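Local coordinates for DUF1460 domain-containing protein (Legionella pneumophila subsp. pneumophila, PDB 2IM9) that is of unknown function but belongs to a family resembling N-acetylmuramoyl-L-alanine amidases, so it may act on peptidoglycan or a related substrate, at residues W141-T155 and K310-P322. Residues are numbered along the deposited sequence; the frame is centred on the assembly and turned at random.
Sequences WNNYNQKRGLLKDIT and KGINIQVVLPEKP
Asp153 and Thr155 hold strand 311-317 by their polar side chains at its buried middle, around Asn313 and Ile314. With CG swung opposite the backbone N (chi1 -171°), the Asp153 carboxylate reaches Asn313: OD2 accepts from Asn313 ND2 at 2.8 Å, on its syn side but 35° out of the carboxylate plane. OD1 closes an Asx turn with Thr155 N and also takes the Thr155 hydroxyl, OG1 to OD1 2.7 Å. Held in this way, Thr155 OG1 receives Ile314 N at 2.9 Å in a nearly straight bond, a side-chain oxygen standing in for a backbone carbonyl just past the end of strand 151-153. Asn313 ND2 also donates to Pro220 O, in the neighbouring strand 214-223. Through bridges of Leu151 with Val317, Lys152 with Val316 and Asp153 with Gln315, strand 151-153 is a short antiparallel edge added to the central sheet, following closely on helix 137-147, whose Schellman motif at Gly149 turns the chain into it. On the helix side, the Gln315 amide stands between helix and sheet, close to Asn142 and Gln146 and against the Leu151 side chain. Leu150 and Val317 lie alongside one another there, CD1 to CG1 4.0 Å, against helix 95-107. The other face has apolar side-chain contacts and opens to solvent: Ile154 CD1 rests on Val316 CG1 at 3.7 Å, and the exposed Lys152 chain, bent at chi3 (61°), folds CE back to 3.7 Å from Leu318 CD2.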
loop_
_atom_site.group_PDB
_atom_site.type_symbol
_atom_site.label_atom_id
_atom_site.label_comp_id
_atom_site.label_asym_id
_atom_site.label_seq_id
_atom_site.Cartn_x
_atom_site.Cartn_y
_atom_site.Cartn_z
ATOM N N TRP A 141 -1.727 -6.069 5.717
ATOM C CA TRP A 141 -1.839 -6.094 4.256
ATOM C C TRP A 141 -0.955 -7.157 3.632
ATOM O O TRP A 141 -1.453 -8.019 2.873
ATOM C CB TRP A 141 -1.505 -4.715 3.667
ATOM C CG TRP A 141 -1.896 -4.533 2.217
ATOM C CD1 TRP A 141 -3.149 -4.254 1.732
ATOM C CD2 TRP A 141 -1.020 -4.542 1.079
ATOM N NE1 TRP A 141 -3.113 -4.133 0.360
ATOM C CE2 TRP A 141 -1.822 -4.311 -0.071
ATOM C CE3 TRP A 141 0.350 -4.754 0.916
ATOM C CZ2 TRP A 141 -1.288 -4.263 -1.363
ATOM C CZ3 TRP A 141 0.890 -4.709 -0.373
ATOM C CH2 TRP A 141 0.067 -4.456 -1.500
ATOM N N ASN A 142 0.351 -7.102 3.911
ATOM C CA ASN A 142 1.247 -8.146 3.398
ATOM C C ASN A 142 0.756 -9.530 3.845
ATOM O O ASN A 142 0.634 -10.451 3.030
ATOM C CB ASN A 142 2.671 -7.955 3.919
ATOM C CG ASN A 142 3.412 -6.821 3.241
ATOM O OD1 ASN A 142 2.922 -6.192 2.299
ATOM N ND2 ASN A 142 4.629 -6.573 3.707
ATOM N N ASN A 143 0.487 -9.679 5.137
ATOM C CA ASN A 143 0.124 -10.989 5.689
ATOM C C ASN A 143 -1.108 -11.591 5.008
ATOM O O ASN A 143 -1.060 -12.715 4.479
ATOM C CB ASN A 143 -0.087 -10.862 7.201
ATOM C CG ASN A 143 -0.573 -12.144 7.826
ATOM O OD1 ASN A 143 0.135 -13.143 7.833
ATOM N ND2 ASN A 143 -1.804 -12.126 8.333
ATOM N N TYR A 144 -2.189 -10.822 4.990
ATOM C CA TYR A 144 -3.454 -11.310 4.442
ATOM C C TYR A 144 -3.416 -11.496 2.935
ATOM O O TYR A 144 -3.984 -12.471 2.417
ATOM C CB TYR A 144 -4.638 -10.440 4.884
ATOM C CG TYR A 144 -4.962 -10.611 6.350
ATOM C CD1 TYR A 144 -5.223 -11.877 6.880
ATOM C CD2 TYR A 144 -4.996 -9.517 7.209
ATOM C CE1 TYR A 144 -5.500 -12.050 8.230
ATOM C CE2 TYR A 144 -5.272 -9.678 8.564
ATOM C CZ TYR A 144 -5.523 -10.949 9.066
ATOM O OH TYR A 144 -5.807 -11.125 10.393
ATOM N N ASN A 145 -2.742 -10.594 2.224
ATOM C CA ASN A 145 -2.703 -10.711 0.769
ATOM C C ASN A 145 -1.735 -11.794 0.285
ATOM O O ASN A 145 -1.909 -12.335 -0.805
ATOM C CB ASN A 145 -2.512 -9.337 0.100
ATOM C CG ASN A 145 -3.767 -8.481 0.188
ATOM O OD1 ASN A 145 -4.845 -8.895 -0.245
ATOM N ND2 ASN A 145 -3.642 -7.281 0.767
ATOM N N GLN A 146 -0.750 -12.133 1.112
ATOM C CA GLN A 146 0.107 -13.284 0.838
ATOM C C GLN A 146 -0.670 -14.563 1.107
ATOM O O GLN A 146 -0.673 -15.484 0.271
ATOM C CB GLN A 146 1.385 -13.246 1.676
ATOM C CG GLN A 146 2.433 -12.264 1.164
ATOM C CD GLN A 146 3.477 -11.895 2.222
ATOM O OE1 GLN A 146 4.260 -10.939 2.047
ATOM N NE2 GLN A 146 3.477 -12.624 3.332
ATOM N N LYS A 147 -1.355 -14.602 2.251
ATOM C CA LYS A 147 -2.109 -15.802 2.661
ATOM C C LYS A 147 -3.153 -16.204 1.626
ATOM O O LYS A 147 -3.340 -17.400 1.354
ATOM C CB LYS A 147 -2.711 -15.642 4.071
ATOM C CG LYS A 147 -1.655 -15.650 5.191
ATOM C CD LYS A 147 -1.578 -16.968 5.968
ATOM C CE LYS A 147 -0.390 -16.983 6.951
ATOM N NZ LYS A 147 -0.415 -15.876 7.976
ATOM N N ARG A 148 -3.785 -15.221 0.993
ATOM C CA ARG A 148 -4.832 -15.521 0.028
ATOM C C ARG A 148 -4.316 -15.658 -1.407
ATOM O O ARG A 148 -5.089 -15.857 -2.349
ATOM C CB ARG A 148 -5.961 -14.518 0.140
ATOM C CG ARG A 148 -5.662 -13.189 -0.443
ATOM C CD ARG A 148 -6.758 -12.253 -0.052
ATOM N NE ARG A 148 -6.581 -10.984 -0.729
ATOM C CZ ARG A 148 -7.164 -10.659 -1.876
ATOM N NH1 ARG A 148 -7.985 -11.509 -2.472
ATOM N NH2 ARG A 148 -6.928 -9.468 -2.414
ATOM N N GLY A 149 -3.001 -15.567 -1.561
ATOM C CA GLY A 149 -2.354 -15.899 -2.825
ATOM C C GLY A 149 -2.254 -14.783 -3.839
ATOM O O GLY A 149 -1.994 -15.035 -5.021
ATOM N N LEU A 150 -2.445 -13.544 -3.385
ATOM C CA LEU A 150 -2.272 -12.387 -4.262
ATOM C C LEU A 150 -0.801 -11.992 -4.416
ATOM O O LEU A 150 -0.337 -11.708 -5.549
ATOM C CB LEU A 150 -3.094 -11.192 -3.764
ATOM C CG LEU A 150 -2.913 -9.903 -4.573
ATOM C CD1 LEU A 150 -3.259 -10.122 -6.042
ATOM C CD2 LEU A 150 -3.772 -8.765 -3.989
ATOM N N LEU A 151 -0.086 -11.965 -3.291
ATOM C CA LEU A 151 1.308 -11.511 -3.266
ATOM C C LEU A 151 2.270 -12.609 -2.838
ATOM O O LEU A 151 1.903 -13.526 -2.078
ATOM C CB LEU A 151 1.469 -10.328 -2.296
ATOM C CG LEU A 151 0.572 -9.106 -2.540
ATOM C CD1 LEU A 151 0.685 -8.125 -1.375
ATOM C CD2 LEU A 151 0.917 -8.435 -3.871
ATOM N N LYS A 152 3.509 -12.490 -3.312
ATOM C CA LYS A 152 4.618 -13.307 -2.832
ATOM C C LYS A 152 5.798 -12.402 -2.535
ATOM O O LYS A 152 6.172 -11.607 -3.378
ATOM C CB LYS A 152 5.033 -14.301 -3.918
ATOM C CG LYS A 152 6.165 -15.250 -3.511
ATOM C CD LYS A 152 6.379 -16.347 -4.568
ATOM C CE LYS A 152 6.764 -15.773 -5.930
ATOM N NZ LYS A 152 7.319 -16.818 -6.854
ATOM N N ASP A 153 6.398 -12.561 -1.359
ATOM C CA ASP A 153 7.576 -11.786 -0.972
ATOM C C ASP A 153 8.776 -12.456 -1.635
ATOM O O ASP A 153 9.058 -13.646 -1.382
ATOM C CB ASP A 153 7.705 -11.781 0.560
ATOM C CG ASP A 153 8.783 -10.828 1.080
ATOM O OD1 ASP A 153 9.850 -10.724 0.432
ATOM O OD2 ASP A 153 8.578 -10.213 2.157
ATOM N N ILE A 154 9.462 -11.714 -2.495
ATOM C CA ILE A 154 10.648 -12.234 -3.178
ATOM C C ILE A 154 11.956 -11.556 -2.757
ATOM O O ILE A 154 12.996 -11.759 -3.394
ATOM C CB ILE A 154 10.487 -12.191 -4.707
ATOM C CG1 ILE A 154 10.377 -10.753 -5.229
ATOM C CG2 ILE A 154 9.264 -13.022 -5.127
ATOM C CD1 ILE A 154 10.872 -10.623 -6.655
ATOM N N THR A 155 11.910 -10.786 -1.667
ATOM C CA THR A 155 13.074 -10.025 -1.191
ATOM C C THR A 155 14.347 -10.866 -1.102
ATOM O O THR A 155 15.405 -10.463 -1.615
ATOM C CB THR A 155 12.770 -9.362 0.169
ATOM O OG1 THR A 155 11.513 -8.658 0.073
ATOM C CG2 THR A 155 13.881 -8.395 0.572
ATOM N N LYS A 310 16.183 2.016 6.189
ATOM C CA LYS A 310 17.355 1.139 6.025
ATOM C C LYS A 310 17.313 0.239 4.793
ATOM O O LYS A 310 18.301 -0.439 4.493
ATOM C CB LYS A 310 17.578 0.262 7.268
ATOM C CG LYS A 310 17.948 1.041 8.546
ATOM C CD LYS A 310 19.309 1.711 8.420
ATOM C CE LYS A 310 19.607 2.606 9.618
ATOM N NZ LYS A 310 20.960 3.220 9.499
ATOM N N GLY A 311 16.172 0.177 4.112
ATOM C CA GLY A 311 16.127 -0.622 2.875
ATOM C C GLY A 311 14.745 -0.855 2.307
ATOM O O GLY A 311 13.793 -0.129 2.629
ATOM N N ILE A 312 14.632 -1.870 1.453
ATOM C CA ILE A 312 13.365 -2.121 0.745
ATOM C C ILE A 312 12.907 -3.587 0.764
ATOM O O ILE A 312 13.722 -4.493 0.796
ATOM C CB ILE A 312 13.460 -1.673 -0.732
ATOM C CG1 ILE A 312 14.562 -2.426 -1.494
ATOM C CG2 ILE A 312 13.615 -0.147 -0.802
ATOM C CD1 ILE A 312 14.590 -2.095 -3.006
ATOM N N ASN A 313 11.594 -3.786 0.715
ATOM C CA ASN A 313 10.986 -5.115 0.593
ATOM C C ASN A 313 10.357 -5.190 -0.788
ATOM O O ASN A 313 9.835 -4.187 -1.282
ATOM C CB ASN A 313 9.950 -5.319 1.721
ATOM C CG ASN A 313 9.128 -6.593 1.566
ATOM O OD1 ASN A 313 8.161 -6.647 0.798
ATOM N ND2 ASN A 313 9.483 -7.609 2.321
ATOM N N ILE A 314 10.427 -6.373 -1.406
ATOM C CA ILE A 314 9.913 -6.554 -2.771
ATOM C C ILE A 314 8.926 -7.716 -2.808
ATOM O O ILE A 314 9.235 -8.825 -2.371
ATOM C CB ILE A 314 11.056 -6.828 -3.801
ATOM C CG1 ILE A 314 12.158 -5.751 -3.734
ATOM C CG2 ILE A 314 10.506 -6.882 -5.229
ATOM C CD1 ILE A 314 13.271 -6.051 -2.751
ATOM N N GLN A 315 7.735 -7.444 -3.350
ATOM C CA GLN A 315 6.702 -8.459 -3.534
ATOM C C GLN A 315 6.255 -8.475 -4.982
ATOM O O GLN A 315 6.327 -7.458 -5.680
ATOM C CB GLN A 315 5.503 -8.134 -2.667
ATOM C CG GLN A 315 5.761 -8.361 -1.194
ATOM C CD GLN A 315 4.545 -8.046 -0.394
ATOM O OE1 GLN A 315 4.184 -6.869 -0.237
ATOM N NE2 GLN A 315 3.876 -9.087 0.102
ATOM N N VAL A 316 5.807 -9.634 -5.449
ATOM C CA VAL A 316 5.260 -9.732 -6.803
ATOM C C VAL A 316 3.836 -10.249 -6.730
ATOM O O VAL A 316 3.438 -10.851 -5.737
ATOM C CB VAL A 316 6.085 -10.638 -7.731
ATOM C CG1 VAL A 316 7.492 -10.068 -7.938
ATOM C CG2 VAL A 316 6.160 -12.054 -7.167
ATOM N N VAL A 317 3.064 -9.955 -7.767
ATOM C CA VAL A 317 1.675 -10.378 -7.849
ATOM C C VAL A 317 1.674 -11.756 -8.505
ATOM O O VAL A 317 2.316 -11.948 -9.535
ATOM C CB VAL A 317 0.847 -9.387 -8.690
ATOM C CG1 VAL A 317 -0.573 -9.934 -8.981
ATOM C CG2 VAL A 317 0.787 -8.035 -8.006
ATOM N N LEU A 318 0.941 -12.694 -7.918
ATOM C CA LEU A 318 0.972 -14.083 -8.393
ATOM C C LEU A 318 -0.022 -14.412 -9.519
ATOM O O LEU A 318 0.344 -15.100 -10.491
ATOM C CB LEU A 318 0.768 -15.042 -7.223
ATOM C CG LEU A 318 1.878 -15.114 -6.183
ATOM C CD1 LEU A 318 1.414 -15.965 -5.002
ATOM C CD2 LEU A 318 3.167 -15.656 -6.808
ATOM N N PRO A 319 -1.293 -13.989 -9.378
ATOM C CA PRO A 319 -2.245 -14.299 -10.454
ATOM C C PRO A 319 -1.726 -13.859 -11.825
ATOM O O PRO A 319 -1.211 -12.745 -11.972
ATOM C CB PRO A 319 -3.481 -13.498 -10.065
ATOM C CG PRO A 319 -3.397 -13.401 -8.596
ATOM C CD PRO A 319 -1.950 -13.277 -8.266
ATOM N N GLU A 320 -1.844 -14.741 -12.815
ATOM C CA GLU A 320 -1.321 -14.469 -14.162
ATOM C C GLU A 320 -2.322 -13.766 -15.069
ATOM O O GLU A 320 -1.937 -13.061 -15.999
ATOM C CB GLU A 320 -0.841 -15.766 -14.834
ATOM C CG GLU A 320 0.361 -16.400 -14.131
ATOM C CD GLU A 320 0.895 -17.630 -14.841
ATOM O OE1 GLU A 320 0.093 -18.533 -15.189
ATOM O OE2 GLU A 320 2.128 -17.693 -15.045
ATOM N N LYS A 321 -3.609 -13.967 -14.808
ATOM C CA LYS A 321 -4.637 -13.351 -15.639
ATOM C C LYS A 321 -5.741 -12.746 -14.781
ATOM O O LYS A 321 -5.956 -13.196 -13.671
ATOM C CB LYS A 321 -5.202 -14.369 -16.646
ATOM C CG LYS A 321 -6.039 -15.464 -16.032
ATOM C CD LYS A 321 -6.597 -16.396 -17.102
ATOM C CE LYS A 321 -7.913 -17.035 -16.650
ATOM N NZ LYS A 321 -8.508 -17.886 -17.739
ATOM N N PRO A 322 -6.424 -11.711 -15.294
ATOM C CA PRO A 322 -7.479 -11.085 -14.508
ATOM C C PRO A 322 -8.734 -11.950 -14.441
ATOM O O PRO A 322 -8.903 -12.870 -15.255
ATOM C CB PRO A 322 -7.742 -9.776 -15.249
ATOM C CG PRO A 322 -7.322 -10.034 -16.662
ATOM C CD PRO A 322 -6.227 -11.051 -16.601
#